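Local coordinates for protein N-acetyl-beta-D glucosaminidase (Rhizomucor miehei CAU432, PDB 4ZM6) that probably hydrolyses terminal N-acetylglucosamine residues as a family 3 glycosidase and carries a GCN5-related glucosamine N-acetyltransferase region that binds acetyl-CoA, at residues L75-Q81 / G126-A132; K120-L125 / T354-H360; K710-I716 / L751-D757. All blocks are in the same frame, centred on the assembly; numbering follows the deposited sequence.

Contact 1: residues L75-Q81 / G126-A132; sequences LFIAVDQ and GMNWNLA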
loop_
_atom_site.group_PDB
_atom_site.type_symbol
_atom_site.label_atom_id
_atom_site.label_comp_id
_atom_site.label_asym_id
_atom_site.label_seq_id
_atom_site.Cartn_x
_atom_site.Cartn_y
_atom_site.Cartn_z
ATOM N N LEU A 75 -21.045 -3.441 34.801
ATOM C CA LEU A 75 -19.757 -2.762 34.815
ATOM C C LEU A 75 -18.797 -3.356 33.797
ATOM O O LEU A 75 -18.885 -4.539 33.461
ATOM C CB LEU A 75 -19.103 -2.875 36.200
ATOM C CG LEU A 75 -19.819 -2.278 37.414
ATOM C CD1 LEU A 75 -18.972 -2.493 38.660
ATOM C CD2 LEU A 75 -20.113 -0.801 37.211
ATOM N N PHE A 76 -17.888 -2.517 33.310
ATOM C CA PHE A 76 -16.683 -2.981 32.646
ATOM C C PHE A 76 -15.638 -3.159 33.737
ATOM O O PHE A 76 -15.552 -2.343 34.651
ATOM C CB PHE A 76 -16.181 -1.963 31.612
ATOM C CG PHE A 76 -16.595 -2.262 30.194
ATOM C CD1 PHE A 76 -16.246 -3.465 29.594
ATOM C CD2 PHE A 76 -17.289 -1.320 29.441
ATOM C CE1 PHE A 76 -16.612 -3.739 28.283
ATOM C CE2 PHE A 76 -17.654 -1.586 28.131
ATOM C CZ PHE A 76 -17.317 -2.796 27.550
ATOM N N ILE A 77 -14.853 -4.225 33.639
ATOM C CA ILE A 77 -13.745 -4.472 34.557
ATOM C C ILE A 77 -12.473 -4.650 33.725
ATOM O O ILE A 77 -12.197 -5.734 33.202
ATOM C CB ILE A 77 -14.012 -5.710 35.434
ATOM C CG1 ILE A 77 -15.290 -5.498 36.252
ATOM C CG2 ILE A 77 -12.830 -5.995 36.355
ATOM C CD1 ILE A 77 -15.648 -6.666 37.150
ATOM N N ALA A 78 -11.704 -3.572 33.614
ATOM C CA ALA A 78 -10.555 -3.522 32.720
ATOM C C ALA A 78 -9.251 -3.902 33.415
ATOM O O ALA A 78 -9.204 -4.032 34.636
ATOM C CB ALA A 78 -10.439 -2.133 32.111
ATOM N N VAL A 79 -8.199 -4.075 32.616
ATOM C CA VAL A 79 -6.879 -4.441 33.120
ATOM C C VAL A 79 -5.800 -4.225 32.045
ATOM O O VAL A 79 -6.068 -4.367 30.852
ATOM C CB VAL A 79 -6.864 -5.912 33.599
ATOM C CG1 VAL A 79 -6.925 -6.876 32.423
ATOM C CG2 VAL A 79 -5.636 -6.193 34.447
ATOM N N ASP A 80 -4.590 -3.877 32.475
ATOM C CA ASP A 80 -3.440 -3.764 31.576
ATOM C C ASP A 80 -2.739 -5.111 31.430
ATOM O O ASP A 80 -1.725 -5.351 32.086
ATOM C CB ASP A 80 -2.414 -2.768 32.128
ATOM C CG ASP A 80 -2.751 -1.342 31.818
ATOM O OD1 ASP A 80 -2.860 -1.000 30.625
ATOM O OD2 ASP A 80 -2.872 -0.554 32.774
ATOM N N GLN A 81 -3.253 -5.986 30.574
ATOM C CA GLN A 81 -2.605 -7.280 30.355
ATOM C C GLN A 81 -1.889 -7.325 29.005
ATOM O O GLN A 81 -2.440 -7.806 28.014
ATOM C CB GLN A 81 -3.622 -8.421 30.487
ATOM C CG GLN A 81 -3.019 -9.820 30.405
ATOM C CD GLN A 81 -1.940 -10.075 31.443
ATOM O OE1 GLN A 81 -1.916 -9.450 32.500
ATOM N NE2 GLN A 81 -1.044 -11.004 31.144
ATOM N N GLY A 126 -13.665 -12.721 35.105
ATOM C CA GLY A 126 -14.539 -11.555 35.185
ATOM C C GLY A 126 -13.992 -10.312 34.503
ATOM O O GLY A 126 -14.687 -9.293 34.449
ATOM N N MET A 127 -12.757 -10.375 33.996
ATOM C CA MET A 127 -12.214 -9.290 33.164
ATOM C C MET A 127 -12.836 -9.329 31.787
ATOM O O MET A 127 -12.854 -10.373 31.138
ATOM C CB MET A 127 -10.694 -9.370 33.003
ATOM C CG MET A 127 -9.934 -8.500 33.975
ATOM S SD MET A 127 -9.989 -9.226 35.614
ATOM C CE MET A 127 -8.752 -10.512 35.454
ATOM N N ASN A 128 -13.314 -8.176 31.339
ATOM C CA ASN A 128 -14.002 -8.062 30.064
ATOM C C ASN A 128 -13.558 -6.825 29.279
ATOM O O ASN A 128 -14.324 -6.265 28.494
ATOM C CB ASN A 128 -15.516 -8.057 30.307
ATOM C CG ASN A 128 -15.940 -7.061 31.374
ATOM O OD1 ASN A 128 -15.136 -6.262 31.860
ATOM N ND2 ASN A 128 -17.209 -7.107 31.745
ATOM N N TRP A 129 -12.312 -6.411 29.496
ATOM C CA TRP A 129 -11.719 -5.283 28.779
ATOM C C TRP A 129 -10.218 -5.270 29.035
ATOM O O TRP A 129 -9.769 -4.862 30.100
ATOM C CB TRP A 129 -12.328 -3.948 29.226
ATOM C CG TRP A 129 -11.943 -2.762 28.362
ATOM C CD1 TRP A 129 -10.878 -2.668 27.507
ATOM C CD2 TRP A 129 -12.615 -1.500 28.295
ATOM N NE1 TRP A 129 -10.859 -1.436 26.908
ATOM C CE2 TRP A 129 -11.912 -0.699 27.375
ATOM C CE3 TRP A 129 -13.746 -0.972 28.921
ATOM C CZ2 TRP A 129 -12.300 0.601 27.066
ATOM C CZ3 TRP A 129 -14.134 0.322 28.616
ATOM C CH2 TRP A 129 -13.411 1.095 27.697
ATOM N N ASN A 130 -9.444 -5.713 28.053
ATOM C CA ASN A 130 -8.002 -5.629 28.146
ATOM C C ASN A 130 -7.529 -4.327 27.498
ATOM O O ASN A 130 -7.830 -4.058 26.332
ATOM C CB ASN A 130 -7.353 -6.837 27.478
ATOM C CG ASN A 130 -5.871 -6.954 27.792
ATOM O OD1 ASN A 130 -5.294 -6.107 28.483
ATOM N ND2 ASN A 130 -5.243 -8.011 27.279
ATOM N N LEU A 131 -6.800 -3.518 28.264
ATOM C CA LEU A 131 -6.239 -2.268 27.754
ATOM C C LEU A 131 -5.001 -2.619 26.936
ATOM O O LEU A 131 -3.870 -2.545 27.412
ATOM C CB LEU A 131 -5.896 -1.314 28.900
ATOM C CG LEU A 131 -7.055 -0.967 29.838
ATOM C CD1 LEU A 131 -6.541 -0.198 31.047
ATOM C CD2 LEU A 131 -8.130 -0.176 29.108
ATOM N N ALA A 132 -5.249 -3.027 25.701
ATOM C CA ALA A 132 -4.217 -3.541 24.818
ATOM C C ALA A 132 -4.831 -3.681 23.426
ATOM O O ALA A 132 -6.057 -3.656 23.287
ATOM C CB ALA A 132 -3.718 -4.888 25.330
#
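Asn130 reaches across to Gln81, and its side-chain amide pairs with both the backbone N and O of that residue. From CB, a first torsion that sets CG anti to the backbone N (chi1 -168°) carries the amide to Gln81, where a side chain takes over from backbone pairing. CG lies 3.5 Å from Gln81 O and 3.8 Å from Gln81 CB. Beyond it OD1 accepts the backbone N of Gln81 at 2.9 Å, while ND2 donates to Gln81 O, which lies almost in the amide plane. Between the backbones, Leu131 N gives Val79 O a nearly straight bond of 2.8 Å; the bond from Val79 N to Trp129 O is weak. Asn128 takes Ile77 N with OD1 at 2.7 Å, the donor meeting a lone pair in the plane of the amide, and its backbone N returns a bond to Ile77 O. Close by, the edge of Trp129 points at one face of Phe76, an edge-to-face pair with planes at 67°. Ser177 holds Trp129 NE1, and Asp80 turns to Lys179 and Arg88. Adjacent parallel strands with helix 108-125 between them in sequence form a beta-alpha-beta crossover, consistent with the TIM-barrel-like N-terminal domain of family 3 glycosidases.

Contact 2: residues K120-L125 / T354-H360; sequences KELLTL and TMGSEAH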
loop_
_atom_site.group_PDB
_atom_site.type_symbol
_atom_site.label_atom_id
_atom_site.label_comp_id
_atom_site.label_asym_id
_atom_site.label_seq_id
_atom_site.Cartn_x
_atom_site.Cartn_y
_atom_site.Cartn_z
ATOM N N LYS A 120 -9.719 -15.613 26.973
ATOM C CA LYS A 120 -10.411 -16.740 27.601
ATOM C C LYS A 120 -10.178 -16.717 29.111
ATOM O O LYS A 120 -11.128 -16.752 29.890
ATOM C CB LYS A 120 -9.906 -18.062 27.008
ATOM C CG LYS A 120 -10.800 -19.272 27.236
ATOM C CD LYS A 120 -10.131 -20.528 26.679
ATOM C CE LYS A 120 -11.126 -21.591 26.229
ATOM N NZ LYS A 120 -11.740 -22.334 27.365
ATOM N N GLU A 121 -8.908 -16.634 29.510
ATOM C CA GLU A 121 -8.537 -16.573 30.923
ATOM C C GLU A 121 -9.152 -15.357 31.615
ATOM O O GLU A 121 -9.778 -15.491 32.660
ATOM C CB GLU A 121 -7.012 -16.567 31.091
ATOM C CG GLU A 121 -6.359 -17.912 30.789
ATOM C CD GLU A 121 -4.896 -17.991 31.203
ATOM O OE1 GLU A 121 -4.388 -17.045 31.844
ATOM O OE2 GLU A 121 -4.246 -19.013 30.880
ATOM N N LEU A 122 -8.986 -14.181 31.025
ATOM C CA LEU A 122 -9.543 -12.957 31.596
ATOM C C LEU A 122 -11.066 -13.007 31.740
ATOM O O LEU A 122 -11.609 -12.537 32.737
ATOM C CB LEU A 122 -9.146 -11.741 30.750
ATOM C CG LEU A 122 -7.684 -11.292 30.820
ATOM C CD1 LEU A 122 -7.398 -10.261 29.743
ATOM C CD2 LEU A 122 -7.349 -10.722 32.187
ATOM N N LEU A 123 -11.751 -13.578 30.754
ATOM C CA LEU A 123 -13.217 -13.599 30.757
ATOM C C LEU A 123 -13.798 -14.505 31.840
ATOM O O LEU A 123 -14.823 -14.170 32.436
ATOM C CB LEU A 123 -13.764 -14.006 29.384
ATOM C CG LEU A 123 -15.280 -13.877 29.174
ATOM C CD1 LEU A 123 -15.785 -12.486 29.527
ATOM C CD2 LEU A 123 -15.656 -14.223 27.742
ATOM N N THR A 124 -13.155 -15.643 32.095
ATOM C CA THR A 124 -13.613 -16.548 33.146
ATOM C C THR A 124 -13.444 -15.906 34.528
ATOM O O THR A 124 -14.278 -16.105 35.413
ATOM C CB THR A 124 -12.874 -17.900 33.116
ATOM O OG1 THR A 124 -11.475 -17.685 33.313
ATOM C CG2 THR A 124 -13.100 -18.622 31.791
ATOM N N LEU A 125 -12.377 -15.124 34.699
ATOM C CA LEU A 125 -12.117 -14.420 35.960
ATOM C C LEU A 125 -12.998 -13.180 36.162
ATOM O O LEU A 125 -13.054 -12.639 37.266
ATOM C CB LEU A 125 -10.643 -14.011 36.054
ATOM C CG LEU A 125 -9.599 -15.132 35.991
ATOM C CD1 LEU A 125 -8.192 -14.562 36.094
ATOM C CD2 LEU A 125 -9.835 -16.174 37.075
ATOM N N THR A 354 -12.512 -23.891 33.206
ATOM C CA THR A 354 -12.760 -23.423 31.835
ATOM C C THR A 354 -11.723 -22.394 31.344
ATOM O O THR A 354 -11.804 -21.928 30.207
ATOM C CB THR A 354 -14.184 -22.842 31.671
ATOM O OG1 THR A 354 -14.343 -21.684 32.498
ATOM C CG2 THR A 354 -15.236 -23.883 32.039
ATOM N N MET A 355 -10.772 -22.027 32.201
ATOM C CA MET A 355 -9.535 -21.399 31.745
ATOM C C MET A 355 -8.754 -22.481 31.027
ATOM O O MET A 355 -8.671 -23.612 31.511
ATOM C CB MET A 355 -8.698 -20.901 32.923
ATOM C CG MET A 355 -9.333 -19.774 33.713
ATOM S SD MET A 355 -8.207 -19.037 34.912
ATOM C CE MET A 355 -7.604 -20.494 35.764
ATOM N N GLY A 356 -8.164 -22.151 29.887
ATOM C CA GLY A 356 -7.412 -23.146 29.127
ATOM C C GLY A 356 -6.049 -23.448 29.721
ATOM O O GLY A 356 -5.088 -23.636 28.980
ATOM N N SER A 357 -5.963 -23.531 31.049
ATOM C CA SER A 357 -4.677 -23.544 31.749
ATOM C C SER A 357 -3.678 -24.528 31.154
ATOM O O SER A 357 -2.552 -24.149 30.833
ATOM C CB SER A 357 -4.873 -23.839 33.238
ATOM O OG SER A 357 -5.376 -22.700 33.909
ATOM N N GLU A 358 -4.097 -25.783 30.999
ATOM C CA GLU A 358 -3.213 -26.837 30.500
ATOM C C GLU A 358 -2.827 -26.583 29.043
ATOM O O GLU A 358 -1.647 -26.650 28.689
ATOM C CB GLU A 358 -3.875 -28.214 30.638
ATOM C CG GLU A 358 -2.918 -29.389 30.439
ATOM C CD GLU A 358 -3.627 -30.728 30.261
ATOM O OE1 GLU A 358 -4.572 -30.814 29.444
ATOM O OE2 GLU A 358 -3.224 -31.706 30.929
ATOM N N ALA A 359 -3.823 -26.289 28.209
ATOM C CA ALA A 359 -3.594 -26.023 26.784
ATOM C C ALA A 359 -2.735 -24.778 26.584
ATOM O O ALA A 359 -1.832 -24.771 25.747
ATOM C CB ALA A 359 -4.919 -25.873 26.053
ATOM N N HIS A 360 -3.017 -23.737 27.367
ATOM C CA HIS A 360 -2.259 -22.488 27.311
ATOM C C HIS A 360 -0.826 -22.680 27.794
ATOM O O HIS A 360 0.086 -21.996 27.331
ATOM C CB HIS A 360 -2.931 -21.392 28.147
ATOM C CG HIS A 360 -4.320 -21.052 27.701
ATOM N ND1 HIS A 360 -5.147 -20.214 28.418
ATOM C CD2 HIS A 360 -5.038 -21.458 26.626
ATOM C CE1 HIS A 360 -6.305 -20.103 27.795
ATOM N NE2 HIS A 360 -6.267 -20.850 26.706
#
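The C-terminal part of helix 108-125 passes beside the loop 354-356 that leads into helix 357-368, and the backbones come nearest at Glu121 and Met355, whose CA atoms are 5.0 Å apart. Gly356 occupies the N-cap position of the second helix, and one turn on His360 faces back to the first. Glu121 and His360 extend toward each other: ND1 of His360 donates to OE2 of Glu121 at 2.9 Å, nearly straight and within the ring plane. The carboxylate is met on its anti side, 28° out of its own plane. Thr94 binds the same OE2, so two donors grip this oxygen and probably favour a charged carboxylate. The CG of Glu121 lies at the imidazole edge, while Gly356 O sits over one ring face. Lys120 runs past the same ring, its CD 3.9 Å from His360 NE2, and then bends at its last torsion (chi4 -76°) to bring NZ within 2.9 Å of Thr354 O. Thr124 turns its OG1 back to Glu121 O, and its CG2 lies 3.4 Å from OG1 of Thr354, which is bonded to Asp351 O. Met355 crosses Thr124 obliquely with CG against its OG1, and its SD lies 3.9 Å from CD2 of Leu125. The arrangement, with its buried His-carboxylate hydrogen bond, joins helix 108-125 of the family 3 N-terminal domain to the loop and first turn of helix 357-368, which precedes strand 373-377.

Contact 3: residues K710-I716 / L751-D757; sequences KIWFGRI and LIVARQD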
loop_
_atom_site.group_PDB
_atom_site.type_symbol
_atom_site.label_atom_id
_atom_site.label_comp_id
_atom_site.label_asym_id
_atom_site.label_seq_id
_atom_site.Cartn_x
_atom_site.Cartn_y
_atom_site.Cartn_z
ATOM N N LYS A 710 -45.360 -40.366 -11.782
ATOM C CA LYS A 710 -45.542 -39.477 -12.942
ATOM C C LYS A 710 -44.563 -38.304 -12.913
ATOM O O LYS A 710 -44.943 -37.141 -13.032
ATOM C CB LYS A 710 -46.991 -38.977 -13.054
ATOM C CG LYS A 710 -48.036 -40.085 -13.090
ATOM C CD LYS A 710 -49.163 -39.796 -14.077
ATOM C CE LYS A 710 -49.826 -38.441 -13.858
ATOM N NZ LYS A 710 -50.237 -38.215 -12.444
ATOM N N ILE A 711 -43.293 -38.640 -12.751
ATOM C CA ILE A 711 -42.232 -37.652 -12.675
ATOM C C ILE A 711 -41.618 -37.455 -14.059
ATOM O O ILE A 711 -41.349 -38.426 -14.770
ATOM C CB ILE A 711 -41.134 -38.112 -11.691
ATOM C CG1 ILE A 711 -41.731 -38.406 -10.302
ATOM C CG2 ILE A 711 -40.004 -37.088 -11.607
ATOM C CD1 ILE A 711 -42.219 -37.194 -9.538
ATOM N N TRP A 712 -41.395 -36.198 -14.428
ATOM C CA TRP A 712 -40.736 -35.851 -15.683
ATOM C C TRP A 712 -39.335 -35.309 -15.417
ATOM O O TRP A 712 -39.165 -34.433 -14.578
ATOM C CB TRP A 712 -41.550 -34.787 -16.410
ATOM C CG TRP A 712 -40.986 -34.386 -17.743
ATOM C CD1 TRP A 712 -41.301 -34.922 -18.953
ATOM C CD2 TRP A 712 -40.020 -33.353 -17.999
ATOM N NE1 TRP A 712 -40.597 -34.291 -19.947
ATOM C CE2 TRP A 712 -39.802 -33.326 -19.391
ATOM C CE3 TRP A 712 -39.320 -32.449 -17.186
ATOM C CZ2 TRP A 712 -38.910 -32.433 -19.996
ATOM C CZ3 TRP A 712 -38.431 -31.560 -17.788
ATOM C CH2 TRP A 712 -38.237 -31.560 -19.180
ATOM N N PHE A 713 -38.345 -35.813 -16.146
ATOM C CA PHE A 713 -36.985 -35.274 -16.087
ATOM C C PHE A 713 -36.613 -34.565 -17.380
ATOM O O PHE A 713 -37.154 -34.875 -18.438
ATOM C CB PHE A 713 -35.979 -36.390 -15.819
ATOM C CG PHE A 713 -36.220 -37.110 -14.532
ATOM C CD1 PHE A 713 -36.225 -36.417 -13.327
ATOM C CD2 PHE A 713 -36.446 -38.477 -14.518
ATOM C CE1 PHE A 713 -36.449 -37.078 -12.132
ATOM C CE2 PHE A 713 -36.666 -39.147 -13.329
ATOM C CZ PHE A 713 -36.667 -38.449 -12.132
ATOM N N GLY A 714 -35.688 -33.615 -17.284
ATOM C CA GLY A 714 -35.148 -32.939 -18.460
ATOM C C GLY A 714 -34.508 -31.597 -18.157
ATOM O O GLY A 714 -34.556 -31.103 -17.029
ATOM N N ARG A 715 -33.929 -30.995 -19.189
ATOM C CA ARG A 715 -33.205 -29.738 -19.054
ATOM C C ARG A 715 -34.124 -28.576 -18.724
ATOM O O ARG A 715 -35.339 -28.669 -18.870
ATOM C CB ARG A 715 -32.436 -29.434 -20.342
ATOM C CG ARG A 715 -31.327 -30.434 -20.633
ATOM C CD ARG A 715 -30.816 -30.367 -22.066
ATOM N NE ARG A 715 -30.532 -29.008 -22.542
ATOM C CZ ARG A 715 -29.799 -28.719 -23.619
ATOM N NH1 ARG A 715 -29.250 -29.682 -24.346
ATOM N NH2 ARG A 715 -29.601 -27.453 -23.967
ATOM N N ILE A 716 -33.527 -27.490 -18.252
ATOM C CA ILE A 716 -34.235 -26.234 -18.088
ATOM C C ILE A 716 -33.917 -25.387 -19.323
ATOM O O ILE A 716 -32.783 -25.386 -19.797
ATOM C CB ILE A 716 -33.842 -25.530 -16.757
ATOM C CG1 ILE A 716 -34.958 -24.592 -16.293
ATOM C CG2 ILE A 716 -32.520 -24.771 -16.849
ATOM C CD1 ILE A 716 -36.050 -25.305 -15.521
ATOM N N LEU A 751 -28.119 -28.502 -16.429
ATOM C CA LEU A 751 -29.078 -28.195 -15.376
ATOM C C LEU A 751 -30.337 -29.022 -15.581
ATOM O O LEU A 751 -31.202 -28.676 -16.388
ATOM C CB LEU A 751 -29.403 -26.701 -15.356
ATOM C CG LEU A 751 -28.188 -25.772 -15.431
ATOM C CD1 LEU A 751 -28.624 -24.325 -15.270
ATOM C CD2 LEU A 751 -27.140 -26.140 -14.394
ATOM N N ILE A 752 -30.415 -30.129 -14.850
ATOM C CA ILE A 752 -31.537 -31.051 -14.924
ATOM C C ILE A 752 -32.513 -30.773 -13.795
ATOM O O ILE A 752 -32.113 -30.500 -12.670
ATOM C CB ILE A 752 -31.062 -32.512 -14.802
ATOM C CG1 ILE A 752 -29.983 -32.809 -15.845
ATOM C CG2 ILE A 752 -32.231 -33.479 -14.948
ATOM C CD1 ILE A 752 -30.394 -32.482 -17.268
ATOM N N VAL A 753 -33.797 -30.857 -14.112
ATOM C CA VAL A 753 -34.846 -30.694 -13.129
ATOM C C VAL A 753 -35.823 -31.847 -13.250
ATOM O O VAL A 753 -35.974 -32.425 -14.327
ATOM C CB VAL A 753 -35.620 -29.374 -13.318
ATOM C CG1 VAL A 753 -34.751 -28.188 -12.938
ATOM C CG2 VAL A 753 -36.130 -29.233 -14.748
ATOM N N ALA A 754 -36.461 -32.181 -12.130
ATOM C CA ALA A 754 -37.620 -33.059 -12.117
ATOM C C ALA A 754 -38.861 -32.179 -12.078
ATOM O O ALA A 754 -38.887 -31.186 -11.348
ATOM C CB ALA A 754 -37.581 -33.979 -10.911
ATOM N N ARG A 755 -39.866 -32.529 -12.885
ATOM C CA ARG A 755 -41.155 -31.823 -12.907
ATOM C C ARG A 755 -42.310 -32.791 -12.693
ATOM O O ARG A 755 -42.195 -33.984 -12.979
ATOM C CB ARG A 755 -41.362 -31.100 -14.236
ATOM C CG ARG A 755 -40.440 -29.920 -14.464
ATOM C CD ARG A 755 -40.713 -29.259 -15.807
ATOM N NE ARG A 755 -40.778 -27.799 -15.690
ATOM C CZ ARG A 755 -39.866 -26.939 -16.146
ATOM N NH1 ARG A 755 -40.061 -25.642 -15.967
ATOM N NH2 ARG A 755 -38.770 -27.352 -16.783
ATOM N N GLN A 756 -43.429 -32.271 -12.199
ATOM C CA GLN A 756 -44.613 -33.089 -11.990
ATOM C C GLN A 756 -45.304 -33.318 -13.322
ATOM O O GLN A 756 -45.524 -32.371 -14.077
ATOM C CB GLN A 756 -45.581 -32.414 -11.011
ATOM C CG GLN A 756 -46.773 -33.278 -10.612
ATOM C CD GLN A 756 -46.361 -34.625 -10.045
ATOM O OE1 GLN A 756 -46.776 -35.681 -10.530
ATOM N NE2 GLN A 756 -45.521 -34.592 -9.023
ATOM N N ASP A 757 -45.632 -34.577 -13.608
ATOM C CA ASP A 757 -46.408 -34.963 -14.798
ATOM C C ASP A 757 -45.623 -34.868 -16.104
ATOM O O ASP A 757 -45.372 -35.885 -16.753
ATOM C CB ASP A 757 -47.709 -34.146 -14.919
ATOM C CG ASP A 757 -48.559 -34.206 -13.670
ATOM O OD1 ASP A 757 -48.635 -35.287 -13.045
ATOM O OD2 ASP A 757 -49.150 -33.164 -13.314
#
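Trp712 lies alongside Arg755, both side chains pointing the same way from one face of the strand pair. With CG anti to the backbone N (chi1 -178°), the benzo ring reaches forward over its own strand toward Gly714, and CE3 comes 3.7 Å from CD of Arg755 as the aliphatic part of the arginine follows the ring. The guanidinium and indole planes stand 61° apart, so the two do not stack. Gly714, with no side chain, lets the indole lie over its N, which is 3.4 Å above the plane near the rim of the ring. Farther along, CD1 of Ile716 touches Arg755 NH2 at 3.6 Å and packs on CG2 of Val753. The charged end of Arg755 is held elsewhere, NE by Gly761 O and NH1 by Glu723 in a salt bridge. On the other face Phe713 sets CE1 3.5 Å from CB of Ala754, with Ile711 CG2 beside the same methyl.

The backbones run antiparallel. Trp712 and Arg755 form a hydrogen-bonded pair, with Trp712 N to Arg755 O at 2.8 Å, and Gly714 with Val753 forms the next. At the Lys710 end, this residue, which closes the preceding helix in a Schellman motif, accepts Asp757 N at its O (2.7 Å), while its NZ makes a long, weak salt bridge with Asp757 OD1.

Strand 751-756 lies between 711-715 and 763-771. Helix 811-825 packs on the Phe713 and Ile752 side, and Leu724 of helix 721-731 meets Ile716, Leu751 and Val753.

Contacts 1 and 2 share one part of the fold: helix 108-125 supplies half of contact 2 and leads, through a short turn, into strand 129-130 of contact 1, and Leu122 packs on Met127 and Val79. Contact 1 is buried, pairing parallel strands with help from asparagine amides and an aromatic pair. Contact 2 is partly buried and relies on side-chain polar bonds from one helix to a loop and the first turn of the next. Contact 3, about 60 Å from contact 1 between centres, lies in the C-terminal N-acetyltransferase-like region, away from the acetyl-CoA site. It too joins strands, but antiparallel ones bonded mainly through their backbones, with exposed Lys710, Asp757 and Arg715 at its ends and apolar side chains toward the helices.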